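Local coordinates for Sca-family protein (Rickettsia rickettsii, PDB 4LQ8) that probably acts in cell adhesion as a rickettsial surface cell antigen, of which this chain holds the N-terminal head region, at residues K280-G286 with L328-I334; T207-Q211 with E296-I301. One frame throughout, in Å; residues are numbered along the deposited sequence.

Contact 1 of 2, residues K280-G286 with L328-I334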
loop_
_atom_site.group_PDB
_atom_site.type_symbol
_atom_site.label_atom_id
_atom_site.label_comp_id
_atom_site.label_asym_id
_atom_site.label_seq_id
_atom_site.Cartn_x
_atom_site.Cartn_y
_atom_site.Cartn_z
ATOM N N LYS A 280 -3.276 -4.952 3.826
ATOM C CA LYS A 280 -2.726 -5.032 5.179
ATOM C C LYS A 280 -3.121 -6.345 5.889
ATOM O O LYS A 280 -4.198 -6.856 5.611
ATOM C CB LYS A 280 -3.168 -3.804 6.049
ATOM C CG LYS A 280 -2.580 -2.450 5.616
ATOM C CD LYS A 280 -1.038 -2.411 5.658
ATOM C CE LYS A 280 -0.449 -1.031 5.480
ATOM N NZ LYS A 280 -0.423 -0.604 4.058
ATOM N N PRO A 281 -2.314 -6.872 6.840
ATOM C CA PRO A 281 -0.974 -6.390 7.240
ATOM C C PRO A 281 0.035 -6.658 6.102
ATOM O O PRO A 281 -0.093 -7.635 5.366
ATOM C CB PRO A 281 -0.673 -7.224 8.505
ATOM C CG PRO A 281 -1.382 -8.514 8.258
ATOM C CD PRO A 281 -2.665 -8.123 7.551
ATOM N N LEU A 282 0.995 -5.772 5.939
ATOM C CA LEU A 282 2.034 -5.928 4.922
ATOM C C LEU A 282 3.214 -6.745 5.505
ATOM O O LEU A 282 3.621 -6.500 6.635
ATOM C CB LEU A 282 2.512 -4.525 4.483
ATOM C CG LEU A 282 3.420 -4.441 3.262
ATOM C CD1 LEU A 282 2.731 -5.002 2.011
ATOM C CD2 LEU A 282 3.815 -3.014 3.001
ATOM N N LYS A 283 3.727 -7.724 4.763
ATOM C CA LYS A 283 4.894 -8.483 5.235
ATOM C C LYS A 283 6.118 -8.087 4.395
ATOM O O LYS A 283 5.965 -7.605 3.279
ATOM C CB LYS A 283 4.679 -10.021 5.144
ATOM C CG LYS A 283 3.382 -10.585 5.754
ATOM C CD LYS A 283 3.331 -10.383 7.244
ATOM C CE LYS A 283 2.325 -11.270 7.918
ATOM N NZ LYS A 283 2.465 -11.144 9.391
ATOM N N PHE A 284 7.312 -8.365 4.909
ATOM C CA PHE A 284 8.577 -8.163 4.218
ATOM C C PHE A 284 9.323 -9.469 4.262
ATOM O O PHE A 284 9.368 -10.138 5.310
ATOM C CB PHE A 284 9.407 -7.001 4.819
ATOM C CG PHE A 284 8.765 -5.675 4.465
ATOM C CD1 PHE A 284 8.908 -5.130 3.191
ATOM C CD2 PHE A 284 7.951 -5.013 5.379
ATOM C CE1 PHE A 284 8.259 -3.938 2.843
ATOM C CE2 PHE A 284 7.329 -3.807 5.038
ATOM C CZ PHE A 284 7.475 -3.288 3.769
ATOM N N ALA A 285 9.867 -9.858 3.102
ATOM C CA ALA A 285 10.604 -11.095 2.925
ATOM C C ALA A 285 12.046 -10.890 3.432
ATOM O O ALA A 285 12.955 -10.659 2.650
ATOM C CB ALA A 285 10.571 -11.498 1.452
ATOM N N GLY A 286 12.234 -10.961 4.743
ATOM C CA GLY A 286 13.544 -10.734 5.366
ATOM C C GLY A 286 13.504 -9.459 6.202
ATOM O O GLY A 286 12.466 -8.790 6.268
ATOM N N LEU A 328 1.478 -0.777 9.971
ATOM C CA LEU A 328 0.844 -2.120 9.903
ATOM C C LEU A 328 1.655 -3.164 9.083
ATOM O O LEU A 328 1.115 -3.824 8.189
ATOM C CB LEU A 328 -0.626 -2.029 9.399
ATOM C CG LEU A 328 -1.587 -1.067 10.125
ATOM C CD1 LEU A 328 -2.988 -1.129 9.504
ATOM C CD2 LEU A 328 -1.663 -1.388 11.630
ATOM N N SER A 329 2.960 -3.282 9.369
ATOM C CA SER A 329 3.829 -4.201 8.642
ATOM C C SER A 329 4.744 -5.005 9.548
ATOM O O SER A 329 4.990 -4.618 10.688
ATOM C CB SER A 329 4.619 -3.474 7.553
ATOM O OG SER A 329 5.751 -2.841 8.120
ATOM N N GLN A 330 5.194 -6.169 9.070
ATOM C CA GLN A 330 6.058 -7.039 9.865
ATOM C C GLN A 330 7.085 -7.716 8.960
ATOM O O GLN A 330 6.718 -8.296 7.936
ATOM C CB GLN A 330 5.242 -8.137 10.615
ATOM C CG GLN A 330 4.085 -7.672 11.522
ATOM C CD GLN A 330 2.745 -7.524 10.808
ATOM O OE1 GLN A 330 2.242 -8.454 10.162
ATOM N NE2 GLN A 330 2.107 -6.364 10.960
ATOM N N ALA A 331 8.357 -7.677 9.359
ATOM C CA ALA A 331 9.413 -8.397 8.661
ATOM C C ALA A 331 9.227 -9.873 9.043
ATOM O O ALA A 331 8.896 -10.184 10.190
ATOM C CB ALA A 331 10.774 -7.912 9.105
ATOM N N GLU A 332 9.328 -10.760 8.058
ATOM C CA GLU A 332 9.128 -12.187 8.290
ATOM C C GLU A 332 10.346 -12.949 7.861
ATOM O O GLU A 332 11.171 -12.428 7.116
ATOM C CB GLU A 332 7.880 -12.699 7.532
ATOM C CG GLU A 332 6.553 -12.149 8.029
ATOM C CD GLU A 332 6.096 -12.551 9.424
ATOM O OE1 GLU A 332 6.775 -13.377 10.073
ATOM O OE2 GLU A 332 5.057 -12.024 9.878
ATOM N N ASP A 333 10.458 -14.179 8.340
ATOM C CA ASP A 333 11.572 -15.065 8.053
ATOM C C ASP A 333 11.493 -15.657 6.642
ATOM O O ASP A 333 10.404 -15.930 6.133
ATOM C CB ASP A 333 11.593 -16.190 9.089
ATOM C CG ASP A 333 12.963 -16.741 9.362
ATOM O OD1 ASP A 333 13.961 -16.075 8.980
ATOM O OD2 ASP A 333 13.052 -17.822 9.983
ATOM N N ILE A 334 12.644 -15.826 5.996
ATOM C CA ILE A 334 12.719 -16.429 4.664
ATOM C C ILE A 334 13.956 -17.307 4.552
ATOM O O ILE A 334 14.865 -17.187 5.370
ATOM C CB ILE A 334 12.632 -15.418 3.489
ATOM C CG1 ILE A 334 13.841 -14.447 3.458
ATOM C CG2 ILE A 334 11.285 -14.673 3.435
ATOM C CD1 ILE A 334 14.067 -13.829 1.988
#
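Strands 282-285 and 329-332 run parallel, their short axes inclined by 26° and 4.5 Å apart at closest approach. Leu282 pairs with Ser329, Lys283 with Gln330, Phe284 with Ala331 and Ala285 with Glu332. The hydrogen bonds alternate as parallel pairing requires: Leu282 N donates to Leu328 O (3.0 Å) and Leu282 O accepts from Gln330 N (2.9 Å), Phe284 N reaches Gln330 O (3.1 Å) and Phe284 O receives Glu332 N (2.8 Å). Gly286, last residue of an inverse gamma turn centred on Ala285, bonds through N to Glu332 O (3.0 Å) and weakly to Phe284 O (3.0 Å).

Lys283, Gln330 and Glu332 share one face, where Lys283 NZ hydrogen-bonds Gln330 OE1 and forms a salt bridge to Glu332 OE2, each at 2.8 Å. Leu282, Phe284, Ser329 and Ala331 lie on the other; Ser329 OG meets the edge of the Phe284 ring, 3.6 Å from CE2, while hydrogen-bonding Asp327. Ala285 CB packs against Ile334 CG2 at 3.8 Å.

Helix 308-320 covers the Phe284 face, with Tyr311 against the ring, whereas helix 125-132 borders Pro281 and Leu328. Strand 292-297 flanks strand 282-285 antiparallel, and the chain passes from 300-304 through helix 308-320 to 329-332 in the manner of a beta-alpha-beta crossover.

Contact 2 of 2, residues T207-Q211 with E296-I301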
loop_
_atom_site.group_PDB
_atom_site.type_symbol
_atom_site.label_atom_id
_atom_site.label_comp_id
_atom_site.label_asym_id
_atom_site.label_seq_id
_atom_site.Cartn_x
_atom_site.Cartn_y
_atom_site.Cartn_z
ATOM N N THR A 207 12.319 -18.782 -0.445
ATOM C CA THR A 207 11.093 -19.401 0.039
ATOM C C THR A 207 10.574 -18.648 1.265
ATOM O O THR A 207 11.339 -18.272 2.155
ATOM C CB THR A 207 11.322 -20.896 0.349
ATOM O OG1 THR A 207 11.633 -21.568 -0.869
ATOM C CG2 THR A 207 10.103 -21.560 0.999
ATOM N N LEU A 208 9.265 -18.445 1.307
ATOM C CA LEU A 208 8.590 -17.844 2.439
ATOM C C LEU A 208 7.505 -18.813 2.917
ATOM O O LEU A 208 7.295 -19.866 2.306
ATOM C CB LEU A 208 8.059 -16.421 2.125
ATOM C CG LEU A 208 7.227 -16.203 0.876
ATOM C CD1 LEU A 208 5.799 -16.744 1.072
ATOM C CD2 LEU A 208 7.167 -14.716 0.522
ATOM N N ALA A 209 6.847 -18.492 4.023
ATOM C CA ALA A 209 5.792 -19.372 4.516
ATOM C C ALA A 209 4.498 -18.606 4.648
ATOM O O ALA A 209 4.513 -17.431 5.025
ATOM C CB ALA A 209 6.183 -19.983 5.853
ATOM N N LYS A 210 3.380 -19.265 4.319
ATOM C CA LYS A 210 2.034 -18.713 4.524
ATOM C C LYS A 210 1.763 -18.828 6.040
ATOM O O LYS A 210 2.478 -19.568 6.735
ATOM C CB LYS A 210 0.975 -19.529 3.771
ATOM C CG LYS A 210 1.078 -19.477 2.263
ATOM C CD LYS A 210 -0.110 -20.200 1.676
ATOM C CE LYS A 210 0.021 -20.392 0.195
ATOM N NZ LYS A 210 -1.137 -21.143 -0.361
ATOM N N GLN A 211 0.730 -18.121 6.553
ATOM C CA GLN A 211 0.385 -18.168 7.981
ATOM C C GLN A 211 0.167 -19.610 8.490
ATOM O O GLN A 211 0.528 -19.901 9.624
ATOM C CB GLN A 211 -0.810 -17.246 8.313
ATOM C CG GLN A 211 -0.921 -16.921 9.813
ATOM C CD GLN A 211 -2.331 -16.604 10.277
ATOM O OE1 GLN A 211 -3.331 -17.204 9.844
ATOM N NE2 GLN A 211 -2.437 -15.680 11.219
ATOM N N GLU A 296 -0.296 -12.290 1.712
ATOM C CA GLU A 296 -1.067 -13.494 1.497
ATOM C C GLU A 296 -2.445 -12.893 1.238
ATOM O O GLU A 296 -2.828 -11.993 1.967
ATOM C CB GLU A 296 -1.055 -14.360 2.752
ATOM C CG GLU A 296 -1.397 -15.802 2.443
ATOM C CD GLU A 296 -1.372 -16.717 3.647
ATOM O OE1 GLU A 296 -0.657 -16.413 4.633
ATOM O OE2 GLU A 296 -2.066 -17.755 3.593
ATOM N N HIS A 297 -3.114 -13.266 0.145
ATOM C CA HIS A 297 -4.395 -12.696 -0.258
ATOM C C HIS A 297 -5.167 -13.772 -0.989
ATOM O O HIS A 297 -4.661 -14.335 -1.974
ATOM C CB HIS A 297 -4.157 -11.482 -1.188
ATOM C CG HIS A 297 -5.104 -10.341 -0.925
ATOM N ND1 HIS A 297 -6.367 -10.289 -1.519
ATOM C CD2 HIS A 297 -4.961 -9.274 -0.099
ATOM C CE1 HIS A 297 -6.933 -9.187 -1.056
ATOM N NE2 HIS A 297 -6.127 -8.540 -0.201
ATOM N N GLY A 298 -6.362 -14.084 -0.494
ATOM C CA GLY A 298 -7.192 -15.157 -1.043
ATOM C C GLY A 298 -6.485 -16.508 -1.028
ATOM O O GLY A 298 -6.643 -17.303 -1.951
ATOM N N GLY A 299 -5.647 -16.731 -0.019
ATOM C CA GLY A 299 -4.870 -17.962 0.108
ATOM C C GLY A 299 -3.644 -18.065 -0.792
ATOM O O GLY A 299 -2.987 -19.109 -0.803
ATOM N N GLU A 300 -3.301 -16.988 -1.544
ATOM C CA GLU A 300 -2.135 -16.978 -2.438
ATOM C C GLU A 300 -1.141 -15.922 -1.985
ATOM O O GLU A 300 -1.518 -14.939 -1.354
ATOM C CB GLU A 300 -2.547 -16.711 -3.899
ATOM C CG GLU A 300 -3.445 -17.770 -4.528
ATOM C CD GLU A 300 -2.767 -19.091 -4.833
ATOM O OE1 GLU A 300 -2.067 -19.170 -5.866
ATOM O OE2 GLU A 300 -2.932 -20.045 -4.039
ATOM N N ILE A 301 0.123 -16.096 -2.359
ATOM C CA ILE A 301 1.193 -15.165 -2.045
ATOM C C ILE A 301 1.445 -14.249 -3.228
ATOM O O ILE A 301 1.513 -14.703 -4.358
ATOM C CB ILE A 301 2.484 -15.904 -1.561
ATOM C CG1 ILE A 301 2.262 -16.573 -0.167
ATOM C CG2 ILE A 301 3.712 -14.973 -1.562
ATOM C CD1 ILE A 301 2.265 -15.601 1.112
#
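Thr207 lies beyond reach of 296-301, and its backbone pairs instead with Ile335. At Leu208 the side chain turns toward the hairpin, with CD1 3.7 Å from Ile301 CD1, an apolar contact that Ile218 and Tyr294 join. Ala209 points away. Lys210 then stretches its nearly straight side chain along the hairpin: CG passes 4.0 Å from Ile301 CG1, and NZ donates to Gly299 O at 2.8 Å. Glu300 OE2, 4.2 Å from Lys210 NZ, is too far for a salt bridge. At Gln211 the backbone N makes an almost linear hydrogen bond to Glu296 OE1 (2.9 Å), while its NE2 binds Glu133 O.

The partner is a beta hairpin with a two-residue loop, Gly298-Gly299, in a type I' turn from His297 to Glu300. The two glycines supply its positive phi angles, and backbone bonds from His297 N to Glu300 O (2.8 Å) and Glu300 N to His297 O (3.0 Å) close it. The end of strand 206-209 thus meets a type I' hairpin of another sheet.

Both contacts involve the same mixed sheet, with centres about 11 Å apart. Contact 1 pairs two strands within it through regular backbone bonding; contact 2 brings its 292-297/300-304 hairpin against the end of strand 206-209 of the antiparallel sheet, relying on side-chain-to-backbone hydrogen bonds among more exposed residues and a buried Leu208-Ile301 contact, without strand pairing. Each is partly buried, but the centre of contact 2 lies about 17 Å from the chain centre, that of contact 1 about 13 Å. Ile334 joins them directly: its CB is 3.4 Å from Thr207 O and its CG2 3.9 Å from Leu208 CB. Strands 282-285 and 292-297, consecutive in the chain and neighbours in the sheet, provide a second connection.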